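Phosphate-binding protein (Xanthomonas axonopodis pv. citri, PDB 5UB6) probably binds phosphate-containing ligands for an ABC-type uptake system and here holds pyrophosphate. Local coordinates at residues 50-55 with 76-81; 85-90 with 210-215; 115-120 with 159-164. All coordinates share one frame; numbering follows the deposited sequence. Where two conformers were deposited one is given.

In the fold
Following the chain from the N terminus, interaction 1 closes first. It brings helix 48-56 against the turn and strand start at 76-81, across a loop of 20 residues. Interaction 2 opens later on the same strand, 79-87, and pairs its far end with strand 209-217. Its long loop encloses interaction 3, where strand 115-118 runs beside strand 156-160. Interactions 1 and 2 touch: P81 packs on V213 and M215. Interaction 3 lies on the opposite side of the chain's centre from interaction 2, with nearest atoms about 7 Å apart. The bound pyrophosphate joins these two, since R211 of interaction 2 and K164 of interaction 3 both hydrogen-bond it.

Interaction 1: residues 50-55 with 76-81; sequences QMSSYL and RGSAHP
S52 and S78 supply the polar part of this contact. Their hydroxyl oxygens OG lie 3.3 Å apart. The proton of S52 may instead serve A48 O, one turn back in its own helix, so a bond between the two serines is not settled. S78 OG also has L73 O as a hydrogen-bond partner. Each hydroxyl thus has a helix carbonyl as partner, S52 in helix 48-56 and S78 in helix 67-75.

The rest is packing. L55 lays its CB against the backbone of the turn, 3.4 Å from S78 O. Its CG stands anti to the carbonyl carbon (chi1 -72°), and the branch CD1 extends to the methyl of A79, with L55 CD1 and A79 CB 4.0 Å apart. R76 comes alongside S52 with the aliphatic part of its extended chain: R76 CB and R76 CD each lie 3.5 Å from S52 OG.

The turn at G77 ends helix 67-75. G77, with positive phi (74°), is the C-prime residue of a Schellman motif, in which S78 N bonds L73 O and G77 N bonds E74 O. The arrangement is a Schellman helix end leading into strand 79-87, packed against a neighbouring helix.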
ATOM      1  N   GLN A  50      -6.169  10.113   8.606  1.00 25.85           N
ATOM      2  CA  GLN A  50      -5.985  10.097  10.056  1.00 26.18           C
ATOM      3  C   GLN A  50      -4.538   9.759  10.434  1.00 23.14           C
ATOM      4  O   GLN A  50      -4.019  10.283  11.417  1.00 22.18           O
ATOM      5  CB  GLN A  50      -7.003   9.154  10.734  1.00 29.92           C
ATOM      6  CG  GLN A  50      -6.884   9.023  12.258  1.00 33.99           C
ATOM      7  CD  GLN A  50      -7.266  10.319  12.991  1.00 37.39           C
ATOM      8  OE1 GLN A  50      -8.358  10.856  12.774  1.00 42.93           O
ATOM      9  NE2 GLN A  50      -6.372  10.827  13.845  1.00 36.84           N
ATOM     10  N   MET A  51      -3.875   8.903   9.670  1.00 22.66           N
ATOM     11  CA  MET A  51      -2.471   8.636   9.951  1.00 23.26           C
ATOM     12  C   MET A  51      -1.657   9.925   9.786  1.00 23.98           C
ATOM     13  O   MET A  51      -0.760  10.194  10.594  1.00 23.07           O
ATOM     14  CB  MET A  51      -1.903   7.522   9.076  1.00 23.60           C
ATOM     15  CG  MET A  51      -0.426   7.174   9.368  1.00 24.98           C
ATOM     16  SD  MET A  51      -0.066   6.870  11.134  1.00 25.20           S
ATOM     17  CE  MET A  51      -0.539   5.154  11.246  1.00 24.35           C
ATOM     18  N   SER A  52      -1.983  10.714   8.755  1.00 24.04           N
ATOM     19  CA  SER A  52      -1.298  11.993   8.497  1.00 23.32           C
ATOM     20  C   SER A  52      -1.485  12.905   9.666  1.00 22.28           C
ATOM     21  O   SER A  52      -0.571  13.564  10.099  1.00 22.32           O
ATOM     22  CB  SER A  52      -1.793  12.696   7.234  1.00 24.52           C
ATOM     23  OG  SER A  52      -1.249  12.077   6.100  1.00 29.79           O
ATOM     24  N   SER A  53      -2.685  12.940  10.192  1.00 22.20           N
ATOM     25  CA  SER A  53      -2.928  13.742  11.374  1.00 20.86           C
ATOM     26  C   SER A  53      -2.027  13.317  12.517  1.00 19.13           C
ATOM     27  O   SER A  53      -1.372  14.145  13.153  1.00 17.93           O
ATOM     28  CB  SER A  53      -4.406  13.625  11.773  1.00 21.40           C
ATOM     29  OG  SER A  53      -4.739  14.682  12.619  1.00 23.05           O
ATOM     30  N   TYR A  54      -2.000  12.031  12.803  1.00 19.35           N
ATOM     31  CA  TYR A  54      -1.104  11.536  13.868  1.00 22.01           C
ATOM     32  C   TYR A  54       0.356  11.886  13.580  1.00 24.39           C
ATOM     33  O   TYR A  54       1.089  12.366  14.462  1.00 24.70           O
ATOM     34  CB  TYR A  54      -1.148  10.026  14.012  1.00 23.07           C
ATOM     35  CG  TYR A  54      -2.339   9.408  14.700  1.00 24.61           C
ATOM     36  CD1 TYR A  54      -3.076  10.082  15.637  1.00 27.74           C
ATOM     37  CD2 TYR A  54      -2.648   8.065  14.473  1.00 27.15           C
ATOM     38  CE1 TYR A  54      -4.144   9.461  16.275  1.00 30.31           C
ATOM     39  CE2 TYR A  54      -3.713   7.450  15.091  1.00 28.10           C
ATOM     40  CZ  TYR A  54      -4.451   8.160  16.001  1.00 30.20           C
ATOM     41  OH  TYR A  54      -5.508   7.570  16.637  1.00 33.96           O
ATOM     42  N   LEU A  55       0.766  11.633  12.338  1.00 25.55           N
ATOM     43  CA  LEU A  55       2.124  11.972  11.929  1.00 27.05           C
ATOM     44  C   LEU A  55       2.427  13.418  12.197  1.00 25.17           C
ATOM     45  O   LEU A  55       3.386  13.692  12.882  1.00 23.95           O
ATOM     46  CB  LEU A  55       2.429  11.554  10.476  1.00 24.76           C
ATOM     47  CG  LEU A  55       2.583  10.029  10.319  1.00 25.54           C
ATOM     48  CD1 LEU A  55       2.439   9.587   8.865  1.00 25.65           C
ATOM     49  CD2 LEU A  55       3.882   9.510  10.916  1.00 24.97           C
ATOM     50  N   ARG A  76       0.543  15.101   2.263  1.00 28.33           N
ATOM     51  CA  ARG A  76      -0.162  15.772   3.379  1.00 27.68           C
ATOM     52  C   ARG A  76       0.779  16.372   4.430  1.00 28.38           C
ATOM     53  O   ARG A  76       0.316  16.699   5.505  1.00 29.76           O
ATOM     54  CB  ARG A  76      -1.203  14.857   4.018  1.00 28.35           C
ATOM     55  CG  ARG A  76      -2.378  14.593   3.091  1.00 30.16           C
ATOM     56  CD  ARG A  76      -3.378  13.651   3.737  1.00 34.05           C
ATOM     57  NE  ARG A  76      -4.651  13.628   3.017  1.00 35.52           N
ATOM     58  CZ  ARG A  76      -5.151  12.605   2.306  1.00 43.73           C
ATOM     59  NH1 ARG A  76      -4.520  11.422   2.179  1.00 44.29           N
ATOM     60  NH2 ARG A  76      -6.340  12.757   1.716  1.00 45.21           N
ATOM     61  N   GLY A  77       2.062  16.571   4.088  1.00 27.49           N
ATOM     62  CA  GLY A  77       3.038  17.282   4.917  1.00 24.79           C
ATOM     63  C   GLY A  77       3.514  16.501   6.122  1.00 25.30           C
ATOM     64  O   GLY A  77       4.204  17.033   6.967  1.00 28.24           O
ATOM     65  N   SER A  78       3.203  15.218   6.192  1.00 25.63           N
ATOM     66  CA  SER A  78       3.212  14.516   7.459  1.00 25.18           C
ATOM     67  C   SER A  78       4.428  13.594   7.705  1.00 27.66           C
ATOM     68  O   SER A  78       4.797  13.363   8.872  1.00 27.03           O
ATOM     69  CB  SER A  78       1.908  13.754   7.568  1.00 26.56           C
ATOM     70  OG  SER A  78       1.903  12.581   6.743  1.00 31.75           O
ATOM     71  N   ALA A  79       5.066  13.114   6.627  1.00 26.14           N
ATOM     72  CA  ALA A  79       6.217  12.243   6.686  1.00 24.80           C
ATOM     73  C   ALA A  79       7.118  12.259   5.420  1.00 26.29           C
ATOM     74  O   ALA A  79       6.693  12.687   4.350  1.00 26.25           O
ATOM     75  CB  ALA A  79       5.729  10.843   6.940  1.00 24.03           C
ATOM     76  N   HIS A  80       8.332  11.718   5.552  1.00 24.64           N
ATOM     77  CA  HIS A  80       9.307  11.631   4.434  1.00 25.71           C
ATOM     78  C   HIS A  80       9.999  10.271   4.421  1.00 22.25           C
ATOM     79  O   HIS A  80      10.052   9.617   5.457  1.00 21.43           O
ATOM     80  CB  HIS A  80      10.355  12.732   4.516  1.00 25.87           C
ATOM     81  CG  HIS A  80      11.050  12.787   5.827  1.00 28.24           C
ATOM     82  ND1 HIS A  80      10.483  13.372   6.937  1.00 31.26           N
ATOM     83  CD2 HIS A  80      12.255  12.316   6.219  1.00 27.41           C
ATOM     84  CE1 HIS A  80      11.316  13.265   7.958  1.00 30.21           C
ATOM     85  NE2 HIS A  80      12.397  12.635   7.547  1.00 28.53           N
ATOM     86  N   PRO A  81      10.469   9.821   3.251  1.00 20.18           N
ATOM     87  CA  PRO A  81      11.069   8.482   3.181  1.00 20.98           C
ATOM     88  C   PRO A  81      12.333   8.328   4.043  1.00 21.18           C
ATOM     89  O   PRO A  81      13.054   9.261   4.201  1.00 21.73           O
ATOM     90  CB  PRO A  81      11.390   8.313   1.689  1.00 21.28           C
ATOM     91  CG  PRO A  81      10.466   9.241   0.981  1.00 21.73           C
ATOM     92  CD  PRO A  81      10.327  10.417   1.906  1.00 21.51           C
TER

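Interaction 2: residues 85-90 with 210-215. With POP (pyrophosphate 2-), chain C.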
ATOM      1  N   THR A  85      11.976  -0.569   1.083  1.00 24.25           N
ATOM      2  CA  THR A  85      11.682  -1.827   1.750  1.00 23.48           C
ATOM      3  C   THR A  85      11.338  -2.825   0.697  1.00 22.38           C
ATOM      4  O   THR A  85      10.615  -2.517  -0.253  1.00 23.08           O
ATOM      5  CB  THR A  85      10.564  -1.605   2.763  1.00 23.15           C
ATOM      6  OG1 THR A  85      10.947  -0.509   3.612  1.00 22.57           O
ATOM      7  CG2 THR A  85      10.292  -2.841   3.612  1.00 23.46           C
ATOM      8  N   GLU A  86      11.912  -4.009   0.855  1.00 23.88           N
ATOM      9  CA  GLU A  86      11.732  -5.135  -0.037  1.00 26.04           C
ATOM     10  C   GLU A  86      10.940  -6.154   0.770  1.00 24.76           C
ATOM     11  O   GLU A  86      11.285  -6.410   1.916  1.00 23.83           O
ATOM     12  CB  GLU A  86      13.113  -5.689  -0.410  1.00 30.27           C
ATOM     13  CG  GLU A  86      13.101  -7.040  -1.114  1.00 34.97           C
ATOM     14  CD  GLU A  86      14.461  -7.744  -1.073  1.00 39.05           C
ATOM     15  OE1 GLU A  86      15.437  -7.145  -1.602  1.00 39.73           O
ATOM     16  OE2 GLU A  86      14.546  -8.870  -0.505  1.00 35.79           O
ATOM     17  N   ARG A  87       9.865  -6.699   0.209  1.00 24.02           N
ATOM     18  CA  ARG A  87       9.021  -7.649   0.920  1.00 27.32           C
ATOM     19  C   ARG A  87       8.793  -8.870   0.046  1.00 26.77           C
ATOM     20  O   ARG A  87       8.588  -8.753  -1.178  1.00 24.98           O
ATOM     21  CB  ARG A  87       7.656  -7.036   1.324  1.00 29.35           C
ATOM     22  CG  ARG A  87       7.757  -5.591   1.813  1.00 33.08           C
ATOM     23  CD  ARG A  87       6.927  -5.199   3.009  1.00 33.12           C
ATOM     24  NE  ARG A  87       5.644  -4.605   2.671  1.00 33.55           N
ATOM     25  CZ  ARG A  87       5.055  -3.566   3.296  1.00 33.06           C
ATOM     26  NH1 ARG A  87       5.616  -2.909   4.299  1.00 34.21           N
ATOM     27  NH2 ARG A  87       3.862  -3.176   2.897  1.00 30.64           N
ATOM     28  N   GLY A  88       8.787 -10.030   0.680  1.00 27.87           N
ATOM     29  CA  GLY A  88       8.616 -11.305  -0.053  1.00 30.71           C
ATOM     30  C   GLY A  88       9.697 -11.564  -1.089  1.00 28.97           C
ATOM     31  O   GLY A  88       9.440 -12.199  -2.096  1.00 31.99           O
ATOM     32  N   GLY A  89      10.905 -11.073  -0.846  1.00 29.11           N
ATOM     33  CA  GLY A  89      11.975 -11.178  -1.828  1.00 29.28           C
ATOM     34  C   GLY A  89      11.846 -10.231  -3.029  1.00 31.26           C
ATOM     35  O   GLY A  89      12.637 -10.308  -3.944  1.00 33.07           O
ATOM     36  N   LEU A  90      10.897  -9.300  -3.005  1.00 30.41           N
ATOM     37  CA  LEU A  90      10.589  -8.417  -4.132  1.00 30.53           C
ATOM     38  C   LEU A  90      10.736  -6.959  -3.756  1.00 29.24           C
ATOM     39  O   LEU A  90      10.188  -6.476  -2.751  1.00 26.99           O
ATOM     40  CB  LEU A  90       9.157  -8.645  -4.607  1.00 29.72           C
ATOM     41  CG  LEU A  90       8.813 -10.068  -5.023  1.00 31.27           C
ATOM     42  CD1 LEU A  90       7.315 -10.186  -5.113  1.00 32.71           C
ATOM     43  CD2 LEU A  90       9.458 -10.464  -6.344  1.00 33.21           C
ATOM     44  N   PRO A 210       8.161   0.695  -6.749  1.00 22.16           N
ATOM     45  CA  PRO A 210       8.772   0.053  -5.595  1.00 23.16           C
ATOM     46  C   PRO A 210       7.686  -0.376  -4.621  1.00 23.98           C
ATOM     47  O   PRO A 210       6.705   0.340  -4.439  1.00 25.03           O
ATOM     48  CB  PRO A 210       9.678   1.131  -5.008  1.00 24.00           C
ATOM     49  CG  PRO A 210       9.817   2.159  -6.081  1.00 25.53           C
ATOM     50  CD  PRO A 210       8.489   2.121  -6.795  1.00 24.32           C
ATOM     51  N   ARG A 211       7.916  -1.535  -4.033  1.00 23.29           N
ATOM     52  CA  ARG A 211       6.937  -2.249  -3.229  0.50 26.52           C
ATOM     53  C   ARG A 211       6.536  -1.488  -1.951  1.00 26.03           C
ATOM     54  O   ARG A 211       5.335  -1.330  -1.654  1.00 26.56           O
ATOM     55  CB  ARG A 211       7.535  -3.626  -2.886  0.50 29.37           C
ATOM     56  CG  ARG A 211       6.684  -4.534  -2.022  0.50 30.73           C
ATOM     57  CD  ARG A 211       5.518  -5.115  -2.784  0.50 30.95           C
ATOM     58  NE  ARG A 211       4.730  -5.984  -1.914  0.50 30.80           N
ATOM     59  CZ  ARG A 211       3.781  -5.517  -1.128  0.50 30.26           C
ATOM     60  NH1 ARG A 211       3.543  -4.222  -1.122  0.50 27.87           N
ATOM     61  NH2 ARG A 211       3.089  -6.330  -0.342  0.50 31.60           N
ATOM     62  N   ALA A 212       7.521  -0.989  -1.216  1.00 24.00           N
ATOM     63  CA  ALA A 212       7.273  -0.346   0.097  1.00 22.70           C
ATOM     64  C   ALA A 212       8.401   0.562   0.554  1.00 21.58           C
ATOM     65  O   ALA A 212       9.551   0.538   0.033  1.00 20.54           O
ATOM     66  CB  ALA A 212       6.994  -1.414   1.159  1.00 22.98           C
ATOM     67  N   VAL A 213       8.076   1.399   1.521  1.00 21.38           N
ATOM     68  CA  VAL A 213       9.042   2.394   1.996  1.00 20.89           C
ATOM     69  C   VAL A 213       8.816   2.585   3.467  1.00 22.07           C
ATOM     70  O   VAL A 213       7.672   2.608   3.918  1.00 23.15           O
ATOM     71  CB  VAL A 213       8.906   3.702   1.175  1.00 21.64           C
ATOM     72  CG1 VAL A 213       7.492   4.243   1.228  1.00 20.89           C
ATOM     73  CG2 VAL A 213       9.906   4.771   1.572  1.00 21.59           C
ATOM     74  N   GLU A 214       9.898   2.720   4.222  1.00 21.79           N
ATOM     75  CA  GLU A 214       9.818   3.200   5.585  1.00 22.02           C
ATOM     76  C   GLU A 214       9.752   4.717   5.603  1.00 21.86           C
ATOM     77  O   GLU A 214      10.557   5.394   4.959  1.00 24.53           O
ATOM     78  CB  GLU A 214      11.005   2.714   6.411  1.00 23.97           C
ATOM     79  CG  GLU A 214      11.236   1.209   6.351  1.00 23.34           C
ATOM     80  CD  GLU A 214       9.984   0.452   6.705  1.00 26.25           C
ATOM     81  OE1 GLU A 214       9.520   0.561   7.906  1.00 26.33           O
ATOM     82  OE2 GLU A 214       9.478  -0.228   5.788  1.00 25.25           O
ATOM     83  N   MET A 215       8.751   5.257   6.298  1.00 20.43           N
ATOM     84  CA  MET A 215       8.544   6.709   6.400  1.00 21.35           C
ATOM     85  C   MET A 215       8.638   7.121   7.848  1.00 21.98           C
ATOM     86  O   MET A 215       8.153   6.412   8.733  1.00 25.41           O
ATOM     87  CB  MET A 215       7.163   7.119   5.904  1.00 20.68           C
ATOM     88  CG  MET A 215       6.780   6.595   4.508  1.00 20.67           C
ATOM     89  SD  MET A 215       7.640   7.527   3.225  1.00 21.01           S
ATOM     90  CE  MET A 215       6.813   9.117   3.392  1.00 19.69           C
TER
HETATM   91  P1  POP C 401      -0.776  -4.070   1.030  1.00 45.26           P
HETATM   92  O1  POP C 401      -0.656  -3.082   2.187  1.00 45.36           O
HETATM   93  O2  POP C 401       0.297  -5.109   0.757  1.00 49.08           O
HETATM   94  O3  POP C 401      -2.154  -4.619   0.884  1.00 48.34           O
HETATM   95  O   POP C 401      -0.495  -3.169  -0.250  1.00 35.32           O
HETATM   96  P2  POP C 401      -1.454  -2.129  -0.981  1.00 29.33           P
HETATM   97  O4  POP C 401      -1.054  -0.717  -0.475  1.00 27.86           O
HETATM   98  O5  POP C 401      -1.101  -2.373  -2.413  1.00 24.31           O
HETATM   99  O6  POP C 401      -2.949  -2.355  -0.614  1.00 30.81           O
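T85 turns its OG1 anti to the carbonyl carbon (chi1 -53°), and E214 bends at chi2 (-53°) to bring its carboxylate to that hydroxyl. The two side chains cross at about a right angle. T85 OG1 donates to E214 OE2 at 2.6 Å. E214 OE2 accepts through its anti lone pair, the one away from the other oxygen. Strand 62-66 holds the carboxylate as well: S64 OG bonds E214 OE2 and W62 NE1 bonds E214 OE1, so both oxygens of this buried acid have partners.

The backbones meet as antiparallel strands. T85 and A212 form a hydrogen-bonded pair, with T85 N 2.9 Å from A212 O. This joins strands 79-87 and 209-217 as antiparallel neighbours, in a protein of the periplasmic binding protein class. R87 and L90 close a type I' turn at the end of the first strand. G88 and G89 fill its two central positions, both with positive phi.

R87, bent at chi2 and chi3, spreads its guanidinium over the A212 methyl. A212 CB sits over the centre of one face, 3.6 Å from R87 CZ. R87 NE is buried here with no partner in the model. R211 has two conformers. In the one described here, its guanidinium stands nearly perpendicular to that of R87, the planes 84° apart, and R87 NE lies over one face of it, offset toward the rim. R211 NH2 then donates to pyrophosphate O2 at 3.2 Å, and that oxygen lies at the edge of the R211 group, near its plane. T66 OG1 is also hydrogen-bonded to the ligand.

Interaction 3: residues 115-120 with 159-164. With POP (pyrophosphate 2-), chain C.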
ATOM      1  N   THR A 115     -18.031  -2.173 -14.552  1.00 25.18           N
ATOM      2  CA  THR A 115     -17.646  -1.902 -13.183  1.00 24.82           C
ATOM      3  C   THR A 115     -16.278  -2.443 -12.741  1.00 24.39           C
ATOM      4  O   THR A 115     -15.795  -3.462 -13.233  1.00 22.56           O
ATOM      5  CB  THR A 115     -18.689  -2.485 -12.224  1.00 25.28           C
ATOM      6  OG1 THR A 115     -18.941  -3.854 -12.580  1.00 24.80           O
ATOM      7  CG2 THR A 115     -19.973  -1.702 -12.333  1.00 25.28           C
ATOM      8  N   LEU A 116     -15.698  -1.775 -11.745  1.00 24.55           N
ATOM      9  CA  LEU A 116     -14.350  -2.102 -11.276  1.00 24.16           C
ATOM     10  C   LEU A 116     -14.414  -2.247  -9.761  1.00 24.35           C
ATOM     11  O   LEU A 116     -14.866  -1.310  -9.095  1.00 24.75           O
ATOM     12  CB  LEU A 116     -13.354  -0.988 -11.691  1.00 23.11           C
ATOM     13  CG  LEU A 116     -11.897  -1.139 -11.188  1.00 22.84           C
ATOM     14  CD1 LEU A 116     -11.247  -2.440 -11.680  1.00 22.06           C
ATOM     15  CD2 LEU A 116     -11.076   0.066 -11.603  1.00 22.50           C
ATOM     16  N   ALA A 117     -13.956  -3.388  -9.223  1.00 22.94           N
ATOM     17  CA  ALA A 117     -13.834  -3.556  -7.775  1.00 23.35           C
ATOM     18  C   ALA A 117     -12.460  -3.075  -7.320  1.00 23.26           C
ATOM     19  O   ALA A 117     -11.435  -3.566  -7.793  1.00 23.34           O
ATOM     20  CB  ALA A 117     -14.054  -5.001  -7.350  1.00 23.14           C
ATOM     21  N   LEU A 118     -12.472  -2.123  -6.393  1.00 23.04           N
ATOM     22  CA  LEU A 118     -11.288  -1.585  -5.731  1.00 24.31           C
ATOM     23  C   LEU A 118     -11.398  -1.731  -4.207  1.00 24.83           C
ATOM     24  O   LEU A 118     -12.477  -2.061  -3.656  1.00 23.16           O
ATOM     25  CB  LEU A 118     -11.124  -0.122  -6.111  1.00 23.28           C
ATOM     26  CG  LEU A 118     -11.022   0.118  -7.620  1.00 22.62           C
ATOM     27  CD1 LEU A 118     -10.946   1.602  -7.873  1.00 22.69           C
ATOM     28  CD2 LEU A 118      -9.845  -0.580  -8.278  1.00 22.48           C
ATOM     29  N   GLN A 119     -10.268  -1.507  -3.530  1.00 26.28           N
ATOM     30  CA  GLN A 119     -10.123  -1.893  -2.137  1.00 26.06           C
ATOM     31  C   GLN A 119     -10.512  -0.789  -1.146  1.00 28.34           C
ATOM     32  O   GLN A 119     -11.614  -0.797  -0.589  1.00 29.69           O
ATOM     33  CB  GLN A 119      -8.694  -2.388  -1.929  1.00 29.25           C
ATOM     34  CG  GLN A 119      -8.462  -3.763  -2.552  1.00 27.16           C
ATOM     35  CD  GLN A 119      -6.991  -4.171  -2.610  1.00 30.06           C
ATOM     36  OE1 GLN A 119      -6.256  -4.042  -1.629  1.00 30.39           O
ATOM     37  NE2 GLN A 119      -6.558  -4.698  -3.777  1.00 31.38           N
ATOM     38  N   ASN A 120      -9.623   0.160  -0.919  1.00 28.64           N
ATOM     39  CA  ASN A 120      -9.857   1.276  -0.014  1.00 27.35           C
ATOM     40  C   ASN A 120      -9.014   2.383  -0.586  1.00 26.40           C
ATOM     41  O   ASN A 120      -8.070   2.099  -1.334  1.00 25.72           O
ATOM     42  CB  ASN A 120      -9.433   0.968   1.432  1.00 31.29           C
ATOM     43  CG  ASN A 120      -7.935   0.705   1.576  1.00 34.58           C
ATOM     44  OD1 ASN A 120      -7.098   1.631   1.639  1.00 33.03           O
ATOM     45  ND2 ASN A 120      -7.582  -0.572   1.629  1.00 36.44           N
ATOM     46  N   LEU A 159     -16.546   0.356  -7.507  1.00 21.14           N
ATOM     47  CA  LEU A 159     -17.146   0.038  -6.250  1.00 24.81           C
ATOM     48  C   LEU A 159     -16.063  -0.325  -5.288  1.00 27.03           C
ATOM     49  O   LEU A 159     -15.315  -1.295  -5.515  1.00 26.30           O
ATOM     50  CB  LEU A 159     -18.043  -1.167  -6.395  1.00 26.95           C
ATOM     51  CG  LEU A 159     -19.357  -0.886  -7.123  1.00 27.68           C
ATOM     52  CD1 LEU A 159     -19.923  -2.208  -7.596  1.00 28.75           C
ATOM     53  CD2 LEU A 159     -20.351  -0.165  -6.221  1.00 27.40           C
ATOM     54  N   MET A 160     -16.037   0.405  -4.182  1.00 27.34           N
ATOM     55  CA  MET A 160     -15.135   0.112  -3.088  1.00 28.83           C
ATOM     56  C   MET A 160     -15.675  -1.066  -2.278  1.00 29.49           C
ATOM     57  O   MET A 160     -16.683  -0.951  -1.595  1.00 31.02           O
ATOM     58  CB  MET A 160     -15.022   1.336  -2.194  1.00 29.50           C
ATOM     59  CG  MET A 160     -14.580   2.590  -2.918  1.00 33.10           C
ATOM     60  SD  MET A 160     -12.907   2.436  -3.558  1.00 39.41           S
ATOM     61  CE  MET A 160     -11.988   2.433  -2.048  1.00 37.87           C
ATOM     62  N   VAL A 161     -14.979  -2.189  -2.332  1.00 31.39           N
ATOM     63  CA  VAL A 161     -15.371  -3.361  -1.569  1.00 29.42           C
ATOM     64  C   VAL A 161     -14.462  -3.708  -0.399  1.00 29.82           C
ATOM     65  O   VAL A 161     -14.614  -4.746   0.192  1.00 34.68           O
ATOM     66  CB  VAL A 161     -15.562  -4.565  -2.509  1.00 30.10           C
ATOM     67  CG1 VAL A 161     -16.671  -4.265  -3.521  1.00 28.65           C
ATOM     68  CG2 VAL A 161     -14.277  -4.957  -3.213  1.00 29.34           C
ATOM     69  N   GLY A 162     -13.525  -2.860  -0.040  1.00 31.67           N
ATOM     70  CA  GLY A 162     -12.697  -3.094   1.161  1.00 34.62           C
ATOM     71  C   GLY A 162     -11.531  -4.062   0.944  1.00 36.08           C
ATOM     72  O   GLY A 162     -10.439  -3.666   0.497  1.00 36.79           O
ATOM     73  N   SER A 163     -11.787  -5.336   1.229  1.00 31.74           N
ATOM     74  CA  SER A 163     -10.748  -6.339   1.308  1.00 29.70           C
ATOM     75  C   SER A 163     -10.296  -6.793  -0.058  1.00 29.11           C
ATOM     76  O   SER A 163     -11.076  -6.777  -1.014  1.00 25.91           O
ATOM     77  CB  SER A 163     -11.237  -7.561   2.108  1.00 30.03           C
ATOM     78  OG  SER A 163     -11.888  -8.514   1.266  1.00 32.16           O
ATOM     79  N   LYS A 164      -9.050  -7.259  -0.140  1.00 30.28           N
ATOM     80  CA  LYS A 164      -8.575  -7.931  -1.365  1.00 32.54           C
ATOM     81  C   LYS A 164      -9.405  -9.188  -1.750  1.00 31.90           C
ATOM     82  O   LYS A 164      -9.700  -9.402  -2.931  1.00 30.47           O
ATOM     83  CB  LYS A 164      -7.121  -8.329  -1.225  1.00 34.48           C
ATOM     84  CG  LYS A 164      -6.155  -7.173  -1.091  1.00 36.30           C
ATOM     85  CD  LYS A 164      -4.873  -7.625  -0.404  1.00 36.57           C
ATOM     86  CE  LYS A 164      -4.090  -6.425   0.100  1.00 36.65           C
ATOM     87  NZ  LYS A 164      -3.899  -5.363  -0.940  1.00 35.90           N
TER
HETATM   88  P1  POP C 401      -0.776  -4.070   1.030  1.00 45.26           P
HETATM   89  O1  POP C 401      -0.656  -3.082   2.187  1.00 45.36           O
HETATM   90  O2  POP C 401       0.297  -5.109   0.757  1.00 49.08           O
HETATM   91  O3  POP C 401      -2.154  -4.619   0.884  1.00 48.34           O
HETATM   92  O   POP C 401      -0.495  -3.169  -0.250  1.00 35.32           O
HETATM   93  P2  POP C 401      -1.454  -2.129  -0.981  1.00 29.33           P
HETATM   94  O4  POP C 401      -1.054  -0.717  -0.475  1.00 27.86           O
HETATM   95  O5  POP C 401      -1.101  -2.373  -2.413  1.00 24.31           O
HETATM   96  O6  POP C 401      -2.949  -2.355  -0.614  1.00 30.81           O
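K164 and Q119 meet beside the bound pyrophosphate. K164 NZ donates to Q119 OE1 at 2.8 Å, with NZ tilted 18° from the amide's carbonyl plane. The same NZ bonds pyrophosphate O6 at 3.2 Å. Its bond to O3 is weak, and the place of that oxygen is less sure. D185 adds a salt bridge, so the ammonium group has a carboxylate and the ligand as anionic partners, which would probably favour its charged form. The lysine chain is bent at its last torsion (chi4 -50°), which turns NZ to the amide and the ligand. K164 CG passes close to the amide oxygen, 3.2 Å from Q119 OE1.

Q119 is placed in turn by its neighbours. Its amide has weak hydrogen bonds to S123 OG through OE1 and to A180 O through NE2. At its base, Q119 CB rests 3.3 Å from G162 O. G162 N makes a weak bond to Q119 O. G162 has backbone angles that suit a residue without a side chain.

Behind this lie the strands. L159 N bonds L116 O, and L118 N bonds L159 O. V161 N bonds L118 O at 2.8 Å. A117 pairs with L159, and L118 with M160, in parallel register. On the A117 side, A117 CB touches V161 CG2 at 4.1 Å. On the other, L118 CB meets M160 SD at 4.0 Å.

Beyond the strand end, S163 is the N-cap of helix 164-172, its hydroxyl bonding N166 N. Parallel strands whose end loops and helix start carry ligand-binding groups are characteristic of the periplasmic binding protein fold, and here K164, at the helix start, reaches the pyrophosphate.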